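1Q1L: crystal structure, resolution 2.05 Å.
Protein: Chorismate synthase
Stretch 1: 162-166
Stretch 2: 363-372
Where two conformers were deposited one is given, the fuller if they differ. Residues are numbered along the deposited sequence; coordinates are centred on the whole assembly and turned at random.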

# COMPACT_ATOMS: atom_id res chain seq x y z
N LYS A 162 -2.46 27.80 -2.68
CA LYS A 162 -3.46 28.02 -3.82
C LYS A 162 -3.05 27.17 -5.16
O LYS A 162 -1.81 27.15 -5.59
CB LYS A 162 -3.59 29.69 -4.18
CG LYS A 162 -3.99 30.75 -2.73
CD LYS A 162 -3.88 32.54 -3.14
CE LYS A 162 -4.02 33.60 -1.62
NZ LYS A 162 -2.85 33.20 -0.43
N ILE A 163 -4.04 26.54 -5.76
CA ILE A 163 -3.82 25.76 -6.95
C ILE A 163 -4.64 26.39 -8.07
O ILE A 163 -5.77 26.82 -7.85
CB ILE A 163 -4.21 24.29 -6.71
CG1 ILE A 163 -3.19 23.67 -5.74
CG2 ILE A 163 -4.29 23.55 -8.02
CD1 ILE A 163 -3.32 22.20 -5.53
N GLY A 164 -4.06 26.47 -9.25
CA GLY A 164 -4.76 27.06 -10.37
C GLY A 164 -4.17 26.54 -11.66
O GLY A 164 -3.21 25.77 -11.62
N SER A 165 -4.72 26.99 -12.79
CA SER A 165 -4.23 26.55 -14.08
C SER A 165 -4.78 27.41 -15.21
O SER A 165 -5.57 28.33 -14.99
CB SER A 165 -4.62 25.09 -14.33
OG SER A 165 -6.03 24.97 -14.45
N PHE A 166 -4.36 27.10 -16.43
CA PHE A 166 -4.82 27.82 -17.61
C PHE A 166 -4.30 27.13 -18.85
O PHE A 166 -3.24 26.51 -18.82
CB PHE A 166 -4.35 29.28 -17.55
CG PHE A 166 -2.90 29.44 -17.21
CD1 PHE A 166 -1.92 29.25 -18.18
CD2 PHE A 166 -2.52 29.75 -15.92
CE1 PHE A 166 -0.57 29.35 -17.85
CE2 PHE A 166 -1.17 29.86 -15.58
CZ PHE A 166 -0.20 29.66 -16.54
N GLY A 363 -6.72 18.64 -13.88
CA GLY A 363 -5.30 18.72 -13.54
C GLY A 363 -5.11 19.39 -12.19
O GLY A 363 -4.23 19.01 -11.42
N GLU A 364 -5.92 20.40 -11.92
CA GLU A 364 -5.84 21.12 -10.66
C GLU A 364 -6.22 20.17 -9.53
O GLU A 364 -5.60 20.15 -8.47
CB GLU A 364 -6.81 22.31 -10.65
CG GLU A 364 -6.48 23.43 -11.61
CD GLU A 364 -7.57 24.49 -11.64
OE1 GLU A 364 -8.37 24.54 -10.67
OE2 GLU A 364 -7.62 25.27 -12.61
N ALA A 365 -7.27 19.38 -9.76
CA ALA A 365 -7.74 18.41 -8.78
C ALA A 365 -6.65 17.39 -8.44
O ALA A 365 -6.43 17.09 -7.27
CB ALA A 365 -8.98 17.71 -9.31
N MSE A 366 -5.99 16.86 -9.46
CA MSE A 366 -4.94 15.87 -9.25
C MSE A 366 -3.75 16.44 -8.47
O MSE A 366 -3.20 15.79 -7.58
CB MSE A 366 -4.47 15.29 -10.59
CG MSE A 366 -5.55 14.53 -11.35
SE MSE A 366 -6.49 13.22 -10.23
CE MSE A 366 -4.99 12.11 -9.77
N LEU A 367 -3.36 17.66 -8.81
CA LEU A 367 -2.26 18.32 -8.12
C LEU A 367 -2.62 18.58 -6.66
O LEU A 367 -1.77 18.46 -5.78
CB LEU A 367 -1.90 19.64 -8.80
CG LEU A 367 -0.75 20.37 -8.11
CD1 LEU A 367 0.49 19.46 -8.09
CD2 LEU A 367 -0.44 21.68 -8.83
N ALA A 368 -3.87 18.96 -6.40
CA ALA A 368 -4.30 19.23 -5.03
C ALA A 368 -4.28 17.95 -4.19
O ALA A 368 -3.97 17.98 -3.00
CB ALA A 368 -5.71 19.84 -5.04
N ILE A 369 -4.60 16.83 -4.82
CA ILE A 369 -4.61 15.55 -4.11
C ILE A 369 -3.18 15.15 -3.74
O ILE A 369 -2.91 14.75 -2.60
CB ILE A 369 -5.25 14.45 -4.98
CG1 ILE A 369 -6.75 14.76 -5.15
CG2 ILE A 369 -5.09 13.07 -4.31
CD1 ILE A 369 -7.47 13.80 -6.06
N VAL A 370 -2.27 15.27 -4.69
CA VAL A 370 -0.87 14.93 -4.46
C VAL A 370 -0.27 15.81 -3.38
O VAL A 370 0.41 15.33 -2.47
CB VAL A 370 -0.04 15.07 -5.76
CG1 VAL A 370 1.44 14.80 -5.48
CG2 VAL A 370 -0.54 14.08 -6.80
N LEU A 371 -0.53 17.11 -3.47
CA LEU A 371 0.03 18.04 -2.50
C LEU A 371 -0.57 17.89 -1.12
O LEU A 371 0.16 17.99 -0.12
CB LEU A 371 -0.12 19.48 -3.00
CG LEU A 371 0.67 19.77 -4.29
CD1 LEU A 371 0.60 21.26 -4.61
CD2 LEU A 371 2.13 19.36 -4.11
N ALA A 372 -1.88 17.66 -1.04
CA ALA A 372 -2.53 17.49 0.26
C ALA A 372 -1.95 16.23 0.90
O ALA A 372 -1.66 16.21 2.09
CB ALA A 372 -4.05 17.35 0.08

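The packing of strand 162-166 against helix 363-372 in chorismate synthase is a small, mixed contact in which one isoleucine packs on the helix and a serine-glutamate hydrogen bond adds a polar link. It illustrates a general principle: when a strand lies against a helix, alternate strand residues face the helix, and the helix answers with residues spaced three or four apart. The two elements run nearly antiparallel, at 152°, with their axes 8.0 Å apart at closest approach, and only 283 Å² is buried between them, both sides summed.

The alternation is plain in the strand. The CA-to-CB bonds of Ile163 and Ser165 point toward the helix, whereas that of Phe166 points away and its side chain takes no part. Between the two inward-facing residues lies Gly164, where the backbones come nearest, its CA 6.0 Å from the CA of Glu364. On the helix, Glu364, Leu367 and Leu371 direct their CA-to-CB bonds toward the strand, and Ala368 points sideways; these four residues make all the contacts from that side, along a face repeating with the helical turn.

Ile163 carries most of the strand's share of the buried surface. Its m,t rotamer extends CD1 over the helix, where it meets three residues: CD1 lies 4.1 Å from Leu367 CG, 4.1 Å from Leu371 CD1 and 3.4 Å from Ala368 CB. The approach to the alanine is the tightest of the apolar contacts, and CD1 comes even closer to the backbone there, 3.2 Å from Ala368 CA, which is short for two carbons. Ile163 CD1 thus lies against the main chain of the helix as well as against the side chain of Ala368. The other branch, CG2, packs on Glu364, 3.8 Å from its CB and 3.7 Å from its backbone O.

The end of that same glutamate serves the polar part. With chi1 in m and chi2 in t, its chain extends to the strand, and Ser165 OG donates a hydrogen bond to Glu364 OE2 at 2.5 Å. This is very short, and because OG also sits too close to an atom elsewhere in the model, the exact length deserves caution. The backbone does not reinforce the bond: Ser165 N is 3.4 Å from Glu364 OE2, but the angle is poor. Both carboxylate oxygens also have hydrogen-bonding partners elsewhere in the structure, which helps explain how a buried acidic group is accommodated.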